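PDB 2Y8R: apical membrane antigen, putative from Toxoplasma gondii, which helps drive host cell invasion as part of the moving junction, the ring formed between the plasma membranes of the parasite's apical tip and the target host cell. Local coordinates for residues 67-72 and 184-189; 192-197 and 287-292. The protein carries 1 engineered substitution. All coordinates share one frame; numbering follows the deposited sequence.

Contact 1 of 2, residues 67-72 and 184-189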
loop_
_atom_site.group_PDB
_atom_site.type_symbol
_atom_site.label_atom_id
_atom_site.label_comp_id
_atom_site.label_asym_id
_atom_site.label_seq_id
_atom_site.Cartn_x
_atom_site.Cartn_y
_atom_site.Cartn_z
ATOM N N GLU A 67 -2.557 4.687 -13.772
ATOM C CA GLU A 67 -2.185 4.824 -15.163
ATOM C C GLU A 67 -3.421 5.009 -16.070
ATOM O O GLU A 67 -4.320 4.164 -16.080
ATOM C CB GLU A 67 -1.409 3.555 -15.595
ATOM C CG GLU A 67 -1.583 3.156 -17.066
ATOM C CD GLU A 67 -0.642 2.040 -17.502
ATOM O OE1 GLU A 67 -0.915 0.862 -17.190
ATOM O OE2 GLU A 67 0.382 2.347 -18.142
ATOM N N LEU A 68 -3.461 6.078 -16.855
ATOM C CA LEU A 68 -4.561 6.208 -17.809
ATOM C C LEU A 68 -4.221 5.563 -19.188
ATOM O O LEU A 68 -3.062 5.317 -19.495
ATOM C CB LEU A 68 -5.005 7.661 -17.928
ATOM C CG LEU A 68 -5.716 8.353 -16.750
ATOM C CD1 LEU A 68 -5.548 7.712 -15.365
ATOM C CD2 LEU A 68 -5.229 9.774 -16.715
ATOM N N GLN A 69 -5.231 5.239 -19.988
ATOM C CA GLN A 69 -4.962 4.738 -21.335
ATOM C C GLN A 69 -5.634 5.590 -22.401
ATOM O O GLN A 69 -6.464 5.120 -23.167
ATOM C CB GLN A 69 -5.330 3.256 -21.446
ATOM C CG GLN A 69 -4.656 2.384 -20.349
ATOM C CD GLN A 69 -4.612 0.898 -20.712
ATOM O OE1 GLN A 69 -5.639 0.199 -20.687
ATOM N NE2 GLN A 69 -3.409 0.406 -21.046
ATOM N N GLN A 70 -5.252 6.859 -22.439
ATOM C CA GLN A 70 -5.838 7.808 -23.355
ATOM C C GLN A 70 -5.209 7.731 -24.752
ATOM O O GLN A 70 -4.173 7.120 -24.923
ATOM C CB GLN A 70 -5.715 9.216 -22.768
ATOM C CG GLN A 70 -6.783 9.531 -21.733
ATOM C CD GLN A 70 -6.461 10.763 -20.843
ATOM O OE1 GLN A 70 -5.297 11.144 -20.672
ATOM N NE2 GLN A 70 -7.508 11.371 -20.274
ATOM N N PRO A 71 -5.847 8.333 -25.763
ATOM C CA PRO A 71 -5.123 8.460 -27.045
ATOM C C PRO A 71 -3.821 9.255 -26.892
ATOM O O PRO A 71 -3.750 10.165 -26.067
ATOM C CB PRO A 71 -6.123 9.200 -27.940
ATOM C CG PRO A 71 -7.446 8.757 -27.421
ATOM C CD PRO A 71 -7.273 8.688 -25.908
ATOM N N ASP A 72 -2.792 8.912 -27.656
ATOM C CA ASP A 72 -1.484 9.547 -27.446
ATOM C C ASP A 72 -1.353 10.878 -28.176
ATOM O O ASP A 72 -0.253 11.305 -28.504
ATOM C CB ASP A 72 -0.328 8.592 -27.811
ATOM C CG ASP A 72 -0.016 7.593 -26.706
ATOM O OD1 ASP A 72 0.056 7.998 -25.517
ATOM O OD2 ASP A 72 0.168 6.399 -27.020
ATOM N N CYS A 184 -14.775 0.862 -21.574
ATOM C CA CYS A 184 -13.875 1.963 -21.809
ATOM C C CYS A 184 -13.007 1.641 -22.980
ATOM O O CYS A 184 -12.821 0.481 -23.305
ATOM C CB CYS A 184 -12.993 2.166 -20.587
ATOM S SG CYS A 184 -12.202 0.658 -20.050
ATOM N N SER A 185 -12.464 2.695 -23.585
ATOM C CA SER A 185 -11.553 2.602 -24.713
ATOM C C SER A 185 -10.097 2.536 -24.260
ATOM O O SER A 185 -9.730 3.054 -23.189
ATOM C CB SER A 185 -11.757 3.798 -25.650
ATOM O OG SER A 185 -11.347 5.006 -25.038
ATOM N N VAL A 186 -9.284 1.877 -25.076
ATOM C CA VAL A 186 -7.847 1.858 -24.896
ATOM C C VAL A 186 -7.217 2.631 -26.054
ATOM O O VAL A 186 -7.361 2.230 -27.213
ATOM C CB VAL A 186 -7.307 0.423 -24.878
ATOM C CG1 VAL A 186 -5.772 0.409 -24.829
ATOM C CG2 VAL A 186 -7.900 -0.346 -23.718
ATOM N N LYS A 187 -6.518 3.726 -25.731
ATOM C CA LYS A 187 -5.807 4.546 -26.730
ATOM C C LYS A 187 -6.737 4.910 -27.865
ATOM O O LYS A 187 -6.342 4.876 -29.019
ATOM C CB LYS A 187 -4.549 3.844 -27.291
ATOM C CG LYS A 187 -3.221 4.476 -26.893
ATOM C CD LYS A 187 -2.363 3.516 -26.069
ATOM C CE LYS A 187 -1.298 4.259 -25.219
ATOM N NZ LYS A 187 -1.885 5.304 -24.249
ATOM N N GLY A 188 -7.977 5.229 -27.529
ATOM C CA GLY A 188 -8.957 5.633 -28.518
ATOM C C GLY A 188 -9.870 4.545 -29.047
ATOM O O GLY A 188 -10.861 4.843 -29.687
ATOM N N GLU A 189 -9.557 3.288 -28.775
ATOM C CA GLU A 189 -10.279 2.191 -29.412
ATOM C C GLU A 189 -10.927 1.203 -28.442
ATOM O O GLU A 189 -10.255 0.661 -27.573
ATOM C CB GLU A 189 -9.366 1.439 -30.397
ATOM C CG GLU A 189 -8.605 2.336 -31.367
ATOM C CD GLU A 189 -9.410 2.697 -32.591
ATOM O OE1 GLU A 189 -10.201 1.851 -33.056
ATOM O OE2 GLU A 189 -9.246 3.825 -33.101
HETATM O O HOH W 1 -8.925 5.774 -24.876
#
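Gln69 and Lys187 join the two backbones: the amide N of Lys187 donates to Gln69 O over 2.9 Å, nearly straight at 161° but from above the carbonyl plane. The chains come closest at Pro71 and Lys187, whose CA atoms are 4.0 Å apart. Residues 186-189 form a type I' turn, closed by backbone bonds in both directions between Val186 and Glu189, with Lys187 and Gly188 at its corner. At the Gly188 backbone angles a CB would jam against the carbonyl O of Lys187 and sit tight on the Pro71 ring, so the corner calls for glycine; Gly188 N lies 3.6 Å from Pro71 CG. A water bridges here, giving a hydrogen to Gln69 O and accepting one from Gly188 N, so the Gln69 carbonyl is gripped twice. The CB bond of Lys187 points away overall, although CB still touches 67-72; bends at chi2 and chi4 (118° and 57°) then bring the amine back. Lys187 NZ reaches Gln70 O at 3.0 Å in the carbonyl plane, and forms a long salt bridge of 3.6 Å with Asp72 OD1. Lys187 CE lies 3.2 Å from Asp72 OD2. Gln69, extended beyond CG, runs alongside Val186, with Gln69 OE1 3.8 Å from Val186 CG2. Gln70 turns the other way, its NE2 hydrogen-bonded to the carbonyls of Leu97 and Gly99. In a small three-stranded mixed sheet of domain I, strand 195-201 lies between edge strands 65-68 and 184-185; the contact joins the loops leaving these edges, where Gln69 and Ser185 both make backbone hydrogen bonds with Cys197.

Contact 2 of 2, residues 192-197 and 287-292; sequences DLTWYC and TSQASW
The Trp195 indole meets residues 290-292 along its pyrrole edge. Ser291 O sits there, close to the ring plane, and takes the hydrogen of Trp195 NE1 over 2.7 Å at 162°; the donor stands well above the Ser291 carbonyl plane, not on a lone pair. Ala290 O lies at the same edge, 3.6 Å from Trp195 CD1, while the Ala290 methyl approaches the ring obliquely, its CB 3.7 Å from Trp195 CD1. Trp292 O is also oblique, near CZ2. At the other end of the indole, CE3 rests over one face of the neighbouring Tyr196 ring, 4.1 Å above its plane and displaced toward the rim. With chi1 at -79°, CG of Trp195 lies beside its own backbone N, which carries the indole out to 287-292. The bond satisfies the indole N-H of a buried tryptophan with a main-chain oxygen from the next domain. Residues 287-292 belong to the long irregular excursion between helix 263-272 and strand 313-318 of domain II, consistent with the DII loop, which in AMA1 proteins packs on domain I and is known to be displaced on RON2 binding. Thr194 makes the other contact. Thr194 CG2, anti to the backbone N, packs on the Trp292 backbone, 3.4 Å from Trp292 CA, with Trp292 CB 3.8 Å away. Gln289, three residues earlier and bent at chi2, crosses the same threonine, and its OE1 lies 3.6 Å from Thr194 CB. Helix 87-93 borders both partners, with Tyr90 against Thr194 and Glu87 against Trp292.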
loop_
_atom_site.group_PDB
_atom_site.type_symbol
_atom_site.label_atom_id
_atom_site.label_comp_id
_atom_site.label_asym_id
_atom_site.label_seq_id
_atom_site.Cartn_x
_atom_site.Cartn_y
_atom_site.Cartn_z
ATOM N N ASP A 192 -16.230 4.803 -29.524
ATOM C CA ASP A 192 -17.570 5.160 -29.062
ATOM C C ASP A 192 -17.661 5.390 -27.529
ATOM O O ASP A 192 -18.632 5.976 -27.029
ATOM C CB ASP A 192 -18.538 4.032 -29.458
ATOM C CG ASP A 192 -17.837 2.657 -29.562
ATOM O OD1 ASP A 192 -17.039 2.458 -30.509
ATOM O OD2 ASP A 192 -18.080 1.769 -28.719
ATOM N N LEU A 193 -16.661 4.898 -26.801
ATOM C CA LEU A 193 -16.720 4.829 -25.349
ATOM C C LEU A 193 -16.320 6.131 -24.652
ATOM O O LEU A 193 -15.304 6.759 -24.973
ATOM C CB LEU A 193 -15.911 3.630 -24.845
ATOM C CG LEU A 193 -16.311 2.267 -25.476
ATOM C CD1 LEU A 193 -15.535 1.086 -24.926
ATOM C CD2 LEU A 193 -17.827 1.954 -25.366
ATOM N N THR A 194 -17.168 6.546 -23.719
ATOM C CA THR A 194 -16.979 7.762 -22.934
ATOM C C THR A 194 -15.674 7.735 -22.142
ATOM O O THR A 194 -14.894 8.665 -22.197
ATOM C CB THR A 194 -18.194 7.961 -22.005
ATOM O OG1 THR A 194 -19.337 8.334 -22.783
ATOM C CG2 THR A 194 -17.937 9.029 -20.987
ATOM N N TRP A 195 -15.432 6.658 -21.413
ATOM C CA TRP A 195 -14.260 6.581 -20.577
ATOM C C TRP A 195 -13.054 5.931 -21.254
ATOM O O TRP A 195 -13.155 4.880 -21.940
ATOM C CB TRP A 195 -14.583 5.861 -19.267
ATOM C CG TRP A 195 -15.292 6.755 -18.295
ATOM C CD1 TRP A 195 -16.639 6.940 -18.179
ATOM C CD2 TRP A 195 -14.683 7.621 -17.329
ATOM N NE1 TRP A 195 -16.907 7.861 -17.191
ATOM C CE2 TRP A 195 -15.726 8.287 -16.648
ATOM C CE3 TRP A 195 -13.360 7.873 -16.952
ATOM C CZ2 TRP A 195 -15.486 9.215 -15.625
ATOM C CZ3 TRP A 195 -13.121 8.804 -15.922
ATOM C CH2 TRP A 195 -14.180 9.460 -15.283
ATOM N N TYR A 196 -11.900 6.546 -21.035
ATOM C CA TYR A 196 -10.654 5.835 -21.193
ATOM C C TYR A 196 -10.533 4.785 -20.068
ATOM O O TYR A 196 -11.078 4.968 -18.965
ATOM C CB TYR A 196 -9.518 6.846 -21.161
ATOM C CG TYR A 196 -9.549 7.753 -19.945
ATOM C CD1 TYR A 196 -9.048 7.322 -18.718
ATOM C CD2 TYR A 196 -10.081 9.028 -20.013
ATOM C CE1 TYR A 196 -9.083 8.132 -17.592
ATOM C CE2 TYR A 196 -10.112 9.846 -18.874
ATOM C CZ TYR A 196 -9.607 9.368 -17.677
ATOM O OH TYR A 196 -9.628 10.140 -16.540
ATOM N N CYS A 197 -9.847 3.673 -20.326
ATOM C CA CYS A 197 -9.536 2.714 -19.256
ATOM C C CYS A 197 -8.373 3.209 -18.403
ATOM O O CYS A 197 -7.533 3.983 -18.873
ATOM C CB CYS A 197 -9.170 1.348 -19.819
ATOM S SG CYS A 197 -10.372 0.566 -20.953
ATOM N N THR A 287 -21.640 -3.120 -13.503
ATOM C CA THR A 287 -22.952 -3.272 -14.174
ATOM C C THR A 287 -23.492 -2.038 -14.909
ATOM O O THR A 287 -24.719 -1.932 -15.084
ATOM C CB THR A 287 -24.070 -3.794 -13.205
ATOM O OG1 THR A 287 -23.707 -5.081 -12.701
ATOM C CG2 THR A 287 -25.434 -3.916 -13.927
ATOM N N SER A 288 -22.624 -1.115 -15.342
ATOM C CA SER A 288 -23.090 0.025 -16.184
ATOM C C SER A 288 -21.964 0.807 -16.844
ATOM O O SER A 288 -20.831 0.790 -16.351
ATOM C CB SER A 288 -24.068 0.977 -15.443
ATOM O OG SER A 288 -23.541 1.483 -14.229
ATOM N N GLN A 289 -22.290 1.452 -17.979
ATOM C CA GLN A 289 -21.371 2.337 -18.704
ATOM C C GLN A 289 -21.425 3.612 -17.912
ATOM O O GLN A 289 -22.452 4.277 -17.865
ATOM C CB GLN A 289 -21.850 2.599 -20.148
ATOM C CG GLN A 289 -20.727 2.644 -21.227
ATOM C CD GLN A 289 -20.396 4.049 -21.754
ATOM O OE1 GLN A 289 -19.232 4.473 -21.772
ATOM N NE2 GLN A 289 -21.416 4.764 -22.199
ATOM N N ALA A 290 -20.336 3.932 -17.243
ATOM C CA ALA A 290 -20.280 5.156 -16.481
ATOM C C ALA A 290 -20.542 6.343 -17.405
ATOM O O ALA A 290 -20.162 6.352 -18.581
ATOM C CB ALA A 290 -18.935 5.281 -15.797
ATOM N N SER A 291 -21.232 7.332 -16.865
ATOM C CA SER A 291 -21.450 8.575 -17.583
ATOM C C SER A 291 -20.174 9.398 -17.539
ATOM O O SER A 291 -19.282 9.139 -16.733
ATOM C CB SER A 291 -22.611 9.350 -16.973
ATOM O OG SER A 291 -23.452 9.809 -18.004
ATOM N N TRP A 292 -20.095 10.380 -18.427
ATOM C CA TRP A 292 -18.903 11.176 -18.576
ATOM C C TRP A 292 -18.552 11.765 -17.227
ATOM O O TRP A 292 -17.434 12.208 -16.995
ATOM C CB TRP A 292 -19.135 12.301 -19.584
ATOM C CG TRP A 292 -19.791 13.476 -18.984
ATOM C CD1 TRP A 292 -21.119 13.635 -18.737
ATOM C CD2 TRP A 292 -19.144 14.661 -18.510
ATOM N NE1 TRP A 292 -21.344 14.868 -18.138
ATOM C CE2 TRP A 292 -20.145 15.513 -18.000
ATOM C CE3 TRP A 292 -17.814 15.093 -18.476
ATOM C CZ2 TRP A 292 -19.851 16.773 -17.462
ATOM C CZ3 TRP A 292 -17.529 16.356 -17.942
ATOM C CH2 TRP A 292 -18.535 17.169 -17.446
#

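Overall arrangement
From the N terminus, the chain passes through strand 65-68 and its following loop, then travels 111 residues through domain I before strand 184-185 and its turn return to close contact 1. Residues 192-197 follow almost at once, and a further 89 residues, crossing into domain II, bring back 287-292 to close contact 2. The two loops are therefore in series, neither nested nor crossed, with centres 12 Å apart. They meet at strands 184-185 and 195-201, which are parallel neighbours in one sheet, linked by the Cys184-Cys197 disulfide. Contact 1 joins parts of domain I; contact 2 fastens the domain II loop onto it.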